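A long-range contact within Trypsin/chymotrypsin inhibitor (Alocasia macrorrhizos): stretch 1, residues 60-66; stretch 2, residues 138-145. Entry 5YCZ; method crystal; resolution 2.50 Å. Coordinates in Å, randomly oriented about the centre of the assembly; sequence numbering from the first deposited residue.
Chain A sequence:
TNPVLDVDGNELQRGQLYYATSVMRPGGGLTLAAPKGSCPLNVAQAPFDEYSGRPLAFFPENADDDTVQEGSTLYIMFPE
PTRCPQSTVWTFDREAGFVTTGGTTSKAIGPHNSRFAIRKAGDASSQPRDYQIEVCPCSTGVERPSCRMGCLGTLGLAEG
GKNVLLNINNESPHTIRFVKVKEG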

# COMPACT_ATOMS: atom_id res chain seq x y z
N PRO A 60 12.15 -6.24 0.23
CA PRO A 60 13.49 -6.38 0.78
C PRO A 60 14.23 -5.06 0.69
O PRO A 60 14.12 -4.34 -0.30
CB PRO A 60 14.13 -7.44 -0.13
CG PRO A 60 13.00 -8.09 -0.81
CD PRO A 60 11.96 -7.05 -0.97
N GLU A 61 14.95 -4.72 1.76
CA GLU A 61 15.71 -3.48 1.74
C GLU A 61 16.79 -3.49 0.67
O GLU A 61 17.21 -2.42 0.23
CB GLU A 61 16.34 -3.21 3.10
CG GLU A 61 15.42 -2.51 4.08
CD GLU A 61 16.20 -1.74 5.15
OE1 GLU A 61 16.06 -0.50 5.19
OE2 GLU A 61 16.93 -2.38 5.94
N ASN A 62 17.23 -4.68 0.24
CA ASN A 62 18.22 -4.82 -0.83
C ASN A 62 17.50 -4.82 -2.17
O ASN A 62 16.67 -5.70 -2.43
CB ASN A 62 19.03 -6.10 -0.66
CG ASN A 62 20.31 -6.10 -1.49
OD1 ASN A 62 20.31 -5.73 -2.66
ND2 ASN A 62 21.42 -6.50 -0.87
N ALA A 63 17.86 -3.87 -3.04
CA ALA A 63 17.04 -3.58 -4.21
C ALA A 63 17.14 -4.66 -5.30
O ALA A 63 16.21 -4.79 -6.11
CB ALA A 63 17.42 -2.21 -4.77
N ASP A 64 18.24 -5.41 -5.34
CA ASP A 64 18.42 -6.44 -6.37
C ASP A 64 17.81 -7.77 -5.97
O ASP A 64 17.62 -8.64 -6.82
CB ASP A 64 19.90 -6.65 -6.66
CG ASP A 64 20.65 -5.33 -6.72
OD1 ASP A 64 20.15 -4.38 -7.35
OD2 ASP A 64 21.71 -5.21 -6.08
N ASP A 65 17.55 -7.94 -4.68
CA ASP A 65 16.69 -9.02 -4.25
C ASP A 65 15.29 -8.77 -4.78
O ASP A 65 14.71 -7.70 -4.55
CB ASP A 65 16.65 -9.09 -2.72
CG ASP A 65 17.79 -9.92 -2.15
OD1 ASP A 65 17.89 -11.12 -2.47
OD2 ASP A 65 18.57 -9.36 -1.36
N ASP A 66 14.77 -9.73 -5.53
CA ASP A 66 13.38 -9.68 -5.96
C ASP A 66 12.61 -10.85 -5.39
O ASP A 66 11.44 -11.06 -5.75
CB ASP A 66 13.30 -9.61 -7.48
CG ASP A 66 13.78 -8.29 -8.02
OD1 ASP A 66 14.84 -8.26 -8.71
OD2 ASP A 66 13.12 -7.26 -7.72
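Stretch 2 138-145: CSTGVERP

Stretch 2 (Cys138 to Pro145) lies on stretch 1 as an irregular loop packed against another, with no helix or strand at the contact and with touching partners at least 76 positions apart in sequence. Among CA atoms, the nearest pair is Asn62 CA and Val142 CA, 5.3 Å apart, and the contact buries 261 Å² summed over both sides. Stretch 2 passes Glu61 at Ser139, runs by Asn62 at Gly141 and Val142, and returns to Glu61 through the side chain of Arg144. Glu61 and Asn62 supply most of the covered surface of stretch 1, with Arg144 the most covered residue of stretch 2.

Glu61, buried, directs its CA-to-CB bond toward stretch 2, and its carboxylate reaches Arg144. Arg144 starts sideways, but its long side chain (chi1 p, then chi2 and chi3 both t) brings the guanidinium back to stretch 1, where Glu61 OE1 sits at the guanidinium edge, near its plane, and forms a salt bridge to Arg144 NH2 at 3.4 Å. On the same carboxylate, Glu61 OE2 is modelled 2.3 Å from Ser139 OG, a clash too short to interpret. Val142 (chi1 p) places its CG2 4.2 Å from the carbonyl O of Glu61, a loose van der Waals approach.

Asn62 opens a type I turn that ends at Asp65, closed by a weak bond from Asp65 N to Asn62 O at 3.3 Å. With chi1 t, its amide serves both loops: OD1 accepts a weak bond from Asp64 N at 3.4 Å, while ND2 donates to Gly141 O at 2.9 Å and 170°, a nearly straight hydrogen bond and the only one across the contact. Asn62 ND2 also lies 3.8 Å from Val142 CA. Gly141 adopts a positive phi of 61°, a conformation that favours glycine, and presents its carbonyl to this amide.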

# COMPACT_ATOMS: atom_id res chain seq x y z
N CYS A 138 18.46 -2.84 12.61
CA CYS A 138 19.67 -2.67 11.82
C CYS A 138 19.57 -3.46 10.52
O CYS A 138 19.28 -4.66 10.54
CB CYS A 138 20.90 -3.12 12.60
SG CYS A 138 21.28 -2.03 13.96
N SER A 139 19.81 -2.78 9.40
CA SER A 139 19.73 -3.46 8.11
C SER A 139 20.66 -4.66 8.08
O SER A 139 21.66 -4.72 8.80
CB SER A 139 20.06 -2.51 6.96
OG SER A 139 18.96 -1.67 6.65
N THR A 140 20.30 -5.63 7.25
CA THR A 140 21.06 -6.85 7.12
C THR A 140 20.73 -7.49 5.78
O THR A 140 19.66 -7.25 5.21
CB THR A 140 20.78 -7.81 8.28
OG1 THR A 140 21.84 -8.76 8.35
CG2 THR A 140 19.49 -8.52 8.08
N GLY A 141 21.66 -8.31 5.29
CA GLY A 141 21.58 -8.71 3.89
C GLY A 141 21.67 -7.54 2.93
O GLY A 141 21.24 -7.66 1.78
N VAL A 142 22.22 -6.41 3.38
CA VAL A 142 22.23 -5.18 2.60
C VAL A 142 23.69 -4.78 2.40
O VAL A 142 24.49 -4.80 3.34
CB VAL A 142 21.42 -4.06 3.29
CG1 VAL A 142 22.24 -3.30 4.34
CG2 VAL A 142 20.83 -3.12 2.28
N GLU A 143 24.05 -4.49 1.15
CA GLU A 143 25.44 -4.15 0.84
C GLU A 143 25.62 -2.64 0.99
O GLU A 143 25.82 -1.89 0.03
CB GLU A 143 25.82 -4.65 -0.54
CG GLU A 143 27.27 -5.14 -0.63
CD GLU A 143 27.88 -4.94 -2.02
OE1 GLU A 143 27.29 -4.21 -2.84
OE2 GLU A 143 28.97 -5.51 -2.27
N ARG A 144 25.53 -2.19 2.23
CA ARG A 144 25.86 -0.82 2.60
C ARG A 144 26.13 -0.80 4.10
O ARG A 144 25.82 -1.77 4.80
CB ARG A 144 24.73 0.15 2.21
CG ARG A 144 23.61 0.28 3.25
CD ARG A 144 22.35 0.81 2.59
NE ARG A 144 21.14 0.39 3.29
CZ ARG A 144 19.98 0.14 2.70
NH1 ARG A 144 19.86 0.26 1.38
NH2 ARG A 144 18.93 -0.24 3.42
N PRO A 145 26.74 0.27 4.61
CA PRO A 145 27.02 0.32 6.05
C PRO A 145 25.75 0.14 6.87
O PRO A 145 24.70 0.72 6.58
CB PRO A 145 27.61 1.73 6.23
CG PRO A 145 27.25 2.48 4.96
CD PRO A 145 27.29 1.44 3.91